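Local atomic coordinates of pectinesterase (Sitophilus oryzae, PDB entry 4PMH), a protein that hydrolyses the methyl esters of pectin, releasing methanol, and probably serves the rice weevil in digesting plant cell walls. Residues C148-W153 against Q177-Q182. Numbering follows the deposited sequence.
Sequences CSTVFW and QAVALQ
Phe152 and Trp153 pair in parallel with Leu181 and Gln182, joining strands 152-154 and 181-183 on successive turns of the right-handed parallel beta-helix that characterises pectinesterases. Phe152 gives its N to Ala180 O (2.9 Å) and accepts Gln182 N at its O (3.0 Å), the ladder expected of parallel strands. Just before the strands, Val151 N bonds to Val179 O at 3.1 Å, standing above that carbonyl's plane, and only weakly to Ala180 O; Asn168 ND2 also binds Val179 O. Further back, Ser149 OG accepts Val179 N in a nearly straight bond and is also bonded to Thr146 O. With OG between its own backbone N and carbonyl carbon (chi1 79°), the hydroxyl is placed to take the N-H of Val179. Two residues before Val179, Gln177 probably binds substrate; its side chain is close to those of Gln199 and Asp200, the likely transition-state stabiliser and proton donor. On the other face of the sheet from Phe152 and Leu181, the extended Gln182 side chain runs alongside Trp153, its amide plane 26° from the indole and NE2 over one ring face near the rim. An alanine at Trp153 would probably open a gap over the Gln182 amide, leaving its hydrogen bonds to hold it without the indole against it. Ser206 OG holds Gln182 OE1, while Gln182 NE2 donates to Thr150 OG1, itself also bonded to Ser147 O, with OG1 only 4° out of the amide plane.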
ATOM      1  N   CYS A 148      -3.530 -11.766  -7.344  1.00 15.67           N
ATOM      2  CA  CYS A 148      -4.898 -11.935  -7.869  1.00 15.14           C
ATOM      3  C   CYS A 148      -6.004 -11.743  -6.805  1.00 14.40           C
ATOM      4  O   CYS A 148      -7.199 -11.654  -7.129  1.00 14.64           O
ATOM      5  CB  CYS A 148      -5.059 -13.296  -8.574  1.00 16.01           C
ATOM      6  SG  CYS A 148      -4.221 -13.389 -10.182  1.00 17.55           S
ATOM      7  N   SER A 149      -5.623 -11.658  -5.538  1.00 13.22           N
ATOM      8  CA  SER A 149      -6.585 -11.364  -4.487  1.00 12.74           C
ATOM      9  C   SER A 149      -7.037  -9.886  -4.514  1.00 12.75           C
ATOM     10  O   SER A 149      -7.957  -9.516  -3.779  1.00 12.98           O
ATOM     11  CB  SER A 149      -6.014 -11.724  -3.121  1.00 12.65           C
ATOM     12  OG  SER A 149      -5.110 -10.725  -2.652  1.00 13.17           O
ATOM     13  N   THR A 150      -6.399  -9.068  -5.361  1.00 12.00           N
ATOM     14  CA  THR A 150      -6.567  -7.611  -5.308  1.00 11.77           C
ATOM     15  C   THR A 150      -7.953  -7.186  -5.718  1.00 11.55           C
ATOM     16  O   THR A 150      -8.429  -7.585  -6.780  1.00 10.99           O
ATOM     17  CB  THR A 150      -5.545  -6.874  -6.199  1.00 11.79           C
ATOM     18  OG1 THR A 150      -4.214  -7.132  -5.740  1.00 11.59           O
ATOM     19  CG2 THR A 150      -5.787  -5.365  -6.165  1.00 11.90           C
ATOM     20  N   VAL A 151      -8.590  -6.365  -4.888  1.00 11.43           N
ATOM     21  CA  VAL A 151      -9.925  -5.822  -5.200  1.00 11.97           C
ATOM     22  C   VAL A 151      -9.876  -4.667  -6.227  1.00 11.59           C
ATOM     23  O   VAL A 151     -10.621  -4.674  -7.202  1.00 11.58           O
ATOM     24  CB  VAL A 151     -10.682  -5.423  -3.908  1.00 12.13           C
ATOM     25  CG1 VAL A 151     -11.967  -4.669  -4.208  1.00 12.60           C
ATOM     26  CG2 VAL A 151     -10.948  -6.661  -3.066  1.00 12.74           C
ATOM     27  N   PHE A 152      -8.966  -3.721  -6.026  1.00 11.55           N
ATOM     28  CA  PHE A 152      -8.748  -2.593  -6.940  1.00 11.53           C
ATOM     29  C   PHE A 152      -7.277  -2.638  -7.416  1.00 11.66           C
ATOM     30  O   PHE A 152      -6.351  -2.421  -6.632  1.00 11.02           O
ATOM     31  CB  PHE A 152      -9.047  -1.312  -6.166  1.00 11.54           C
ATOM     32  CG  PHE A 152      -9.406  -0.111  -7.003  1.00 11.67           C
ATOM     33  CD1 PHE A 152      -8.483   0.466  -7.871  1.00 11.91           C
ATOM     34  CD2 PHE A 152     -10.630   0.526  -6.820  1.00 11.62           C
ATOM     35  CE1 PHE A 152      -8.812   1.606  -8.599  1.00 11.82           C
ATOM     36  CE2 PHE A 152     -10.960   1.672  -7.527  1.00 12.12           C
ATOM     37  CZ  PHE A 152     -10.038   2.218  -8.419  1.00 12.21           C
ATOM     38  N   TRP A 153      -7.071  -2.914  -8.709  1.00 12.47           N
ATOM     39  CA  TRP A 153      -5.762  -3.254  -9.262  1.00 12.92           C
ATOM     40  C   TRP A 153      -5.374  -2.225 -10.336  1.00 12.88           C
ATOM     41  O   TRP A 153      -5.992  -2.165 -11.386  1.00 12.37           O
ATOM     42  CB  TRP A 153      -5.827  -4.652  -9.876  1.00 14.00           C
ATOM     43  CG  TRP A 153      -4.493  -5.287 -10.204  1.00 15.87           C
ATOM     44  CD1 TRP A 153      -3.282  -4.664 -10.367  1.00 16.38           C
ATOM     45  CD2 TRP A 153      -4.262  -6.676 -10.453  1.00 17.35           C
ATOM     46  NE1 TRP A 153      -2.311  -5.585 -10.678  1.00 16.60           N
ATOM     47  CE2 TRP A 153      -2.891  -6.828 -10.741  1.00 17.54           C
ATOM     48  CE3 TRP A 153      -5.081  -7.812 -10.435  1.00 19.19           C
ATOM     49  CZ2 TRP A 153      -2.319  -8.067 -10.999  1.00 19.69           C
ATOM     50  CZ3 TRP A 153      -4.518  -9.045 -10.708  1.00 19.62           C
ATOM     51  CH2 TRP A 153      -3.147  -9.168 -10.980  1.00 20.05           C
ATOM     52  N   GLN A 177      -3.758 -13.983   3.078  1.00 21.18           N
ATOM     53  CA  GLN A 177      -3.363 -12.684   2.519  1.00 19.52           C
ATOM     54  C   GLN A 177      -4.516 -12.218   1.649  1.00 17.53           C
ATOM     55  O   GLN A 177      -5.120 -13.036   0.963  1.00 16.73           O
ATOM     56  CB  GLN A 177      -2.116 -12.819   1.621  1.00 20.22           C
ATOM     57  CG  GLN A 177      -0.876 -13.419   2.282  1.00 21.49           C
ATOM     58  CD  GLN A 177      -0.908 -14.948   2.355  1.00 23.96           C
ATOM     59  OE1 GLN A 177      -1.767 -15.599   1.761  1.00 23.91           O
ATOM     60  NE2 GLN A 177       0.038 -15.523   3.093  1.00 27.07           N
ATOM     61  N   ALA A 178      -4.823 -10.924   1.651  1.00 15.62           N
ATOM     62  CA  ALA A 178      -5.941 -10.422   0.851  1.00 14.35           C
ATOM     63  C   ALA A 178      -5.781  -8.928   0.572  1.00 13.92           C
ATOM     64  O   ALA A 178      -5.946  -8.097   1.457  1.00 13.25           O
ATOM     65  CB  ALA A 178      -7.262 -10.692   1.555  1.00 14.34           C
ATOM     66  N   VAL A 179      -5.509  -8.604  -0.684  1.00 13.09           N
ATOM     67  CA  VAL A 179      -5.139  -7.258  -1.065  1.00 13.02           C
ATOM     68  C   VAL A 179      -6.383  -6.435  -1.384  1.00 12.55           C
ATOM     69  O   VAL A 179      -7.267  -6.876  -2.097  1.00 12.48           O
ATOM     70  CB  VAL A 179      -4.177  -7.242  -2.285  1.00 12.20           C
ATOM     71  CG1 VAL A 179      -3.868  -5.802  -2.718  1.00 12.27           C
ATOM     72  CG2 VAL A 179      -2.890  -7.979  -1.952  1.00 12.38           C
ATOM     73  N   ALA A 180      -6.415  -5.224  -0.856  1.00 12.49           N
ATOM     74  CA  ALA A 180      -7.483  -4.281  -1.161  1.00 12.35           C
ATOM     75  C   ALA A 180      -7.093  -3.460  -2.363  1.00 12.20           C
ATOM     76  O   ALA A 180      -7.760  -3.527  -3.390  1.00 12.74           O
ATOM     77  CB  ALA A 180      -7.803  -3.385   0.029  1.00 12.62           C
ATOM     78  N   LEU A 181      -6.015  -2.687  -2.237  1.00 12.20           N
ATOM     79  CA  LEU A 181      -5.470  -1.911  -3.344  1.00 11.92           C
ATOM     80  C   LEU A 181      -4.068  -2.405  -3.710  1.00 12.26           C
ATOM     81  O   LEU A 181      -3.222  -2.669  -2.825  1.00 12.06           O
ATOM     82  CB  LEU A 181      -5.429  -0.423  -2.974  1.00 12.12           C
ATOM     83  CG  LEU A 181      -4.820   0.566  -3.951  1.00 12.31           C
ATOM     84  CD1 LEU A 181      -5.649   0.587  -5.229  1.00 13.15           C
ATOM     85  CD2 LEU A 181      -4.699   1.988  -3.403  1.00 12.42           C
ATOM     86  N   GLN A 182      -3.830  -2.531  -5.018  1.00 12.56           N
ATOM     87  CA  GLN A 182      -2.499  -2.807  -5.558  1.00 12.92           C
ATOM     88  C   GLN A 182      -2.144  -1.794  -6.631  1.00 13.30           C
ATOM     89  O   GLN A 182      -2.888  -1.653  -7.606  1.00 12.33           O
ATOM     90  CB  GLN A 182      -2.411  -4.196  -6.191  1.00 12.42           C
ATOM     91  CG  GLN A 182      -1.038  -4.441  -6.808  1.00 12.55           C
ATOM     92  CD  GLN A 182      -0.898  -5.751  -7.549  1.00 12.80           C
ATOM     93  OE1 GLN A 182       0.078  -5.951  -8.287  1.00 12.92           O
ATOM     94  NE2 GLN A 182      -1.843  -6.660  -7.342  1.00 12.77           N
TER